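PDB 3GGN: coenzyme Q-binding protein COQ10 START domain-containing protein from Deinococcus radiodurans R1, which is of unknown function but carries a polyketide cyclase/START-like domain of the Bet v 1-like superfamily that probably binds a lipid or other hydrophobic ligand. Local coordinates for residues Val22-Pro27 / Lys73-Arg78; Val104-Thr109 / Asp135-Phe140. All blocks are in the same frame, centred on the assembly; numbering follows the deposited sequence.

Contact 1. Residues Val22-Pro27 / Lys73-Arg78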
# COMPACT_ATOMS: atom_id res chain seq x y z
N VAL B 22 6.07 4.73 12.10
CA VAL B 22 5.29 4.86 10.87
C VAL B 22 3.97 5.54 11.18
O VAL B 22 3.63 6.56 10.58
CB VAL B 22 5.01 3.48 10.22
CG1 VAL B 22 4.17 3.65 8.96
CG2 VAL B 22 6.33 2.79 9.87
N TRP B 23 3.23 4.99 12.15
CA TRP B 23 1.94 5.55 12.53
C TRP B 23 1.99 7.00 13.01
O TRP B 23 1.06 7.76 12.76
CB TRP B 23 1.29 4.69 13.62
CG TRP B 23 0.78 3.39 13.09
CD1 TRP B 23 1.51 2.29 12.79
CD2 TRP B 23 -0.58 3.09 12.74
NE1 TRP B 23 0.70 1.32 12.25
CE2 TRP B 23 -0.58 1.78 12.21
CE3 TRP B 23 -1.78 3.81 12.81
CZ2 TRP B 23 -1.75 1.16 11.75
CZ3 TRP B 23 -2.95 3.19 12.35
CH2 TRP B 23 -2.92 1.88 11.83
N ARG B 24 3.06 7.38 13.69
CA ARG B 24 3.20 8.74 14.21
C ARG B 24 3.32 9.79 13.10
O ARG B 24 3.08 10.98 13.33
CB ARG B 24 4.41 8.84 15.16
CG ARG B 24 4.54 10.19 15.87
CD ARG B 24 3.32 10.45 16.77
NE ARG B 24 3.34 11.75 17.44
CZ ARG B 24 3.11 12.92 16.85
NH1 ARG B 24 2.83 12.98 15.55
NH2 ARG B 24 3.11 14.04 17.57
N ASP B 25 3.72 9.35 11.91
CA ASP B 25 3.85 10.24 10.75
C ASP B 25 2.43 10.44 10.23
O ASP B 25 1.98 9.74 9.32
CB ASP B 25 4.76 9.58 9.70
CG ASP B 25 4.66 10.24 8.33
OD1 ASP B 25 4.42 11.47 8.27
OD2 ASP B 25 4.84 9.54 7.32
N LEU B 26 1.72 11.39 10.82
CA LEU B 26 0.33 11.63 10.48
C LEU B 26 -0.00 11.77 8.99
O LEU B 26 -0.92 11.12 8.50
CB LEU B 26 -0.21 12.84 11.26
CG LEU B 26 -0.02 12.78 12.79
CD1 LEU B 26 -0.73 13.95 13.45
CD2 LEU B 26 -0.59 11.47 13.33
N PRO B 27 0.74 12.61 8.25
CA PRO B 27 0.44 12.76 6.83
C PRO B 27 0.49 11.45 6.04
O PRO B 27 -0.11 11.33 4.98
CB PRO B 27 1.47 13.78 6.36
CG PRO B 27 1.72 14.61 7.60
CD PRO B 27 1.82 13.54 8.66
N LYS B 73 4.52 3.26 22.23
CA LYS B 73 3.48 2.59 23.01
C LYS B 73 2.05 2.83 22.55
O LYS B 73 1.27 1.89 22.40
CB LYS B 73 3.56 3.01 24.48
CG LYS B 73 4.65 2.35 25.31
CD LYS B 73 4.48 2.77 26.78
CE LYS B 73 5.40 2.00 27.72
NZ LYS B 73 6.84 2.34 27.53
N ARG B 74 1.70 4.09 22.36
CA ARG B 74 0.34 4.41 21.96
C ARG B 74 0.16 5.80 21.37
O ARG B 74 0.89 6.73 21.70
CB ARG B 74 -0.58 4.29 23.17
CG ARG B 74 -0.22 5.24 24.29
CD ARG B 74 -1.45 5.82 24.94
NE ARG B 74 -2.30 4.79 25.53
CZ ARG B 74 -3.49 5.04 26.07
NH1 ARG B 74 -3.96 6.28 26.10
NH2 ARG B 74 -4.21 4.04 26.57
N ILE B 75 -0.84 5.91 20.51
CA ILE B 75 -1.19 7.16 19.87
C ILE B 75 -2.72 7.18 19.87
O ILE B 75 -3.34 6.21 19.46
CB ILE B 75 -0.70 7.22 18.41
CG1 ILE B 75 0.80 6.92 18.34
CG2 ILE B 75 -1.01 8.60 17.83
CD1 ILE B 75 1.37 6.92 16.93
N ALA B 76 -3.30 8.27 20.36
CA ALA B 76 -4.76 8.40 20.41
C ALA B 76 -5.15 9.78 19.91
O ALA B 76 -4.43 10.76 20.15
CB ALA B 76 -5.27 8.19 21.84
N TRP B 77 -6.29 9.86 19.23
CA TRP B 77 -6.78 11.11 18.69
C TRP B 77 -8.30 11.21 18.73
O TRP B 77 -9.00 10.20 18.85
CB TRP B 77 -6.30 11.27 17.25
CG TRP B 77 -6.86 10.26 16.32
CD1 TRP B 77 -8.01 10.36 15.58
CD2 TRP B 77 -6.28 8.99 15.99
NE1 TRP B 77 -8.18 9.23 14.81
CE2 TRP B 77 -7.13 8.37 15.05
CE3 TRP B 77 -5.13 8.31 16.41
CZ2 TRP B 77 -6.87 7.11 14.51
CZ3 TRP B 77 -4.86 7.04 15.87
CH2 TRP B 77 -5.73 6.46 14.93
N ARG B 78 -8.81 12.43 18.64
CA ARG B 78 -10.25 12.64 18.65
C ARG B 78 -10.63 13.94 17.97
O ARG B 78 -9.90 14.93 18.04
CB ARG B 78 -10.79 12.64 20.08
CG ARG B 78 -10.37 13.84 20.90
CD ARG B 78 -10.75 13.66 22.35
NE ARG B 78 -10.27 14.76 23.18
CZ ARG B 78 -10.17 14.69 24.50
NH1 ARG B 78 -10.52 13.58 25.14
NH2 ARG B 78 -9.72 15.74 25.19

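Contact 2. Residues Val104-Thr109 / Asp135-Phe140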
# COMPACT_ATOMS: atom_id res chain seq x y z
N VAL B 104 0.03 -4.79 17.08
CA VAL B 104 -0.53 -3.47 16.83
C VAL B 104 -2.04 -3.59 16.95
O VAL B 104 -2.66 -4.37 16.23
CB VAL B 104 -0.18 -2.97 15.42
CG1 VAL B 104 -0.87 -1.64 15.14
CG2 VAL B 104 1.33 -2.81 15.28
N VAL B 105 -2.64 -2.83 17.86
CA VAL B 105 -4.08 -2.87 18.06
C VAL B 105 -4.68 -1.53 17.62
O VAL B 105 -4.25 -0.47 18.08
CB VAL B 105 -4.43 -3.15 19.55
CG1 VAL B 105 -5.93 -3.27 19.73
CG2 VAL B 105 -3.74 -4.43 20.00
N VAL B 106 -5.64 -1.58 16.71
CA VAL B 106 -6.26 -0.36 16.20
C VAL B 106 -7.75 -0.33 16.51
O VAL B 106 -8.46 -1.31 16.27
CB VAL B 106 -6.08 -0.23 14.66
CG1 VAL B 106 -6.73 1.04 14.15
CG2 VAL B 106 -4.60 -0.23 14.32
N ARG B 107 -8.22 0.79 17.06
CA ARG B 107 -9.62 0.97 17.39
C ARG B 107 -10.08 2.33 16.86
O ARG B 107 -9.56 3.38 17.26
CB ARG B 107 -9.85 0.91 18.90
CG ARG B 107 -11.33 1.02 19.28
CD ARG B 107 -11.56 0.89 20.78
NE ARG B 107 -12.99 0.89 21.09
CZ ARG B 107 -13.49 0.78 22.32
NH1 ARG B 107 -12.68 0.67 23.36
NH2 ARG B 107 -14.80 0.79 22.51
N LEU B 108 -11.05 2.31 15.94
CA LEU B 108 -11.58 3.53 15.34
C LEU B 108 -13.08 3.63 15.53
O LEU B 108 -13.80 2.63 15.45
CB LEU B 108 -11.29 3.54 13.84
CG LEU B 108 -9.86 3.18 13.42
CD1 LEU B 108 -9.83 3.02 11.90
CD2 LEU B 108 -8.89 4.26 13.89
N THR B 109 -13.55 4.85 15.79
CA THR B 109 -14.98 5.10 15.97
C THR B 109 -15.34 6.31 15.11
O THR B 109 -14.62 7.31 15.10
CB THR B 109 -15.33 5.41 17.44
OG1 THR B 109 -14.79 6.69 17.80
CG2 THR B 109 -14.74 4.35 18.37
N ASP B 135 -7.60 -5.53 5.90
CA ASP B 135 -6.73 -5.52 4.73
C ASP B 135 -5.56 -4.54 4.92
O ASP B 135 -4.41 -4.88 4.63
CB ASP B 135 -7.51 -5.14 3.46
CG ASP B 135 -8.58 -6.17 3.10
OD1 ASP B 135 -8.43 -7.35 3.48
OD2 ASP B 135 -9.56 -5.79 2.42
N ASP B 136 -5.86 -3.33 5.38
CA ASP B 136 -4.83 -2.32 5.60
C ASP B 136 -3.76 -2.82 6.58
O ASP B 136 -2.55 -2.63 6.36
CB ASP B 136 -5.44 -1.02 6.15
CG ASP B 136 -6.31 -0.29 5.14
OD1 ASP B 136 -6.22 -0.56 3.92
OD2 ASP B 136 -7.10 0.58 5.57
N LEU B 137 -4.20 -3.46 7.66
CA LEU B 137 -3.29 -3.98 8.66
C LEU B 137 -2.44 -5.13 8.13
O LEU B 137 -1.25 -5.21 8.43
CB LEU B 137 -4.07 -4.42 9.90
CG LEU B 137 -4.52 -3.24 10.78
CD1 LEU B 137 -5.42 -3.73 11.89
CD2 LEU B 137 -3.28 -2.54 11.36
N MET B 138 -3.04 -6.01 7.34
CA MET B 138 -2.30 -7.13 6.78
C MET B 138 -1.23 -6.63 5.80
O MET B 138 -0.11 -7.14 5.78
CB MET B 138 -3.25 -8.11 6.09
CG MET B 138 -4.13 -8.88 7.06
SD MET B 138 -5.33 -9.97 6.24
CE MET B 138 -4.45 -11.54 6.30
N ARG B 139 -1.57 -5.63 5.00
CA ARG B 139 -0.58 -5.09 4.07
C ARG B 139 0.56 -4.45 4.86
O ARG B 139 1.73 -4.60 4.51
CB ARG B 139 -1.23 -4.09 3.11
CG ARG B 139 -2.15 -4.79 2.09
CD ARG B 139 -2.59 -3.90 0.93
NE ARG B 139 -3.58 -2.90 1.33
CZ ARG B 139 -3.27 -1.68 1.74
NH1 ARG B 139 -2.00 -1.30 1.80
NH2 ARG B 139 -4.23 -0.84 2.12
N PHE B 140 0.21 -3.73 5.92
CA PHE B 140 1.19 -3.08 6.78
C PHE B 140 2.14 -4.13 7.36
O PHE B 140 3.35 -3.91 7.48
CB PHE B 140 0.48 -2.32 7.90
CG PHE B 140 1.41 -1.70 8.92
CD1 PHE B 140 2.39 -0.79 8.53
CD2 PHE B 140 1.28 -2.01 10.27
CE1 PHE B 140 3.23 -0.19 9.48
CE2 PHE B 140 2.11 -1.42 11.22
CZ PHE B 140 3.09 -0.51 10.82

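Contact 1. Residues Val22-Pro27 / Lys73-Arg78
I75 reaches from its strand to helix 16-24 around W23 and R24, and one methyl, CD1, does all of the close touching. The apolar contacts are made by I75 CD1, which lies 4.0 Å from W23 CB and 4.0 Å from R24 CB, so it sits against the roots of two consecutive side chains. CG1 of the isoleucine lies anti to the carbonyl carbon (chi1 -54°) and CD1 anti to CA (chi2 179°), which stretches the chain out from the strand to the helix. Against the backbone the approach is slightly closer, I75 CD1 to R24 N being 3.7 Å, which places the methyl over the peptide joining W23 and R24. R24 CD also touches I75 CD1, at 4.0 Å, its chain bent at chi2 (63°). No hydrogen bond crosses between the segments; the charged end of R24 is instead paired through NE with D69 of strand 59-70. The W23 ring turns to other partners, meeting F93 and F140 edge-to-face. The contact thus packs the short helix that follows the first strand on strand 74-79, which lies between strands 59-70 and 86-95 in the antiparallel sheet, with helix 29-32 touching W23 as well.

Contact 2. Residues Val104-Thr109 / Asp135-Phe140
V106 and L137 meet methyl to methyl, V106 CG2 lying 4.0 Å from L137 CD2 where strand and helix side chains approach each other obliquely. A chi1 of -77° sets L137 CG anti to its carbonyl carbon; chi2 (173°) puts CD1 anti to CA, and it is the other methyl, CD2, bent back beside CA, that meets the valine. The second point of contact is looser: V104 CG2 is 4.4 Å from F140 CE2 and comes to the edge of the phenyl ring, near its plane, so the ring face is not what the valine covers. The i/i+2 spacing on the strand and the i/i+3 spacing on the helix put V106 beside L137 and V104 beside F140. One turn along the same helix, R139 NH2 forms a salt bridge with D136 OD1 at 2.7 Å, while D136 OD2 accepts a hydrogen bond from T34 N, tying the helix to the segment after helix 29-32. A C-terminal helix laid on an antiparallel sheet is the helix-grip feature of Bet v 1-like folds: here helix 130-146 packs against strand 102-111, flanked by strands 4-12 and 86-95, with L19 and W23 of helix 16-24 filling in beside it.

How the contacts relate
The two contacts are centred 12 Å apart and come in series along the chain, contact 1 closing before contact 2 opens. Both join a helix to the same seven-stranded antiparallel sheet, contact 1 at strand 74-79 and contact 2 at strand 102-111, with strand 86-95 between them. They also touch directly: W23 NE1 is 3.2 Å from F140 CE2, W23 CH2 is 3.7 Å from V106 CG2, and W77 CZ2 approaches L108 CD2 at 3.5 Å. W23 therefore links the short helix to the long C-terminal one. A curved sheet with a long C-terminal helix is the helix-grip arrangement of Bet v 1-like proteins, whose relatives commonly hold hydrophobic ligands between these elements.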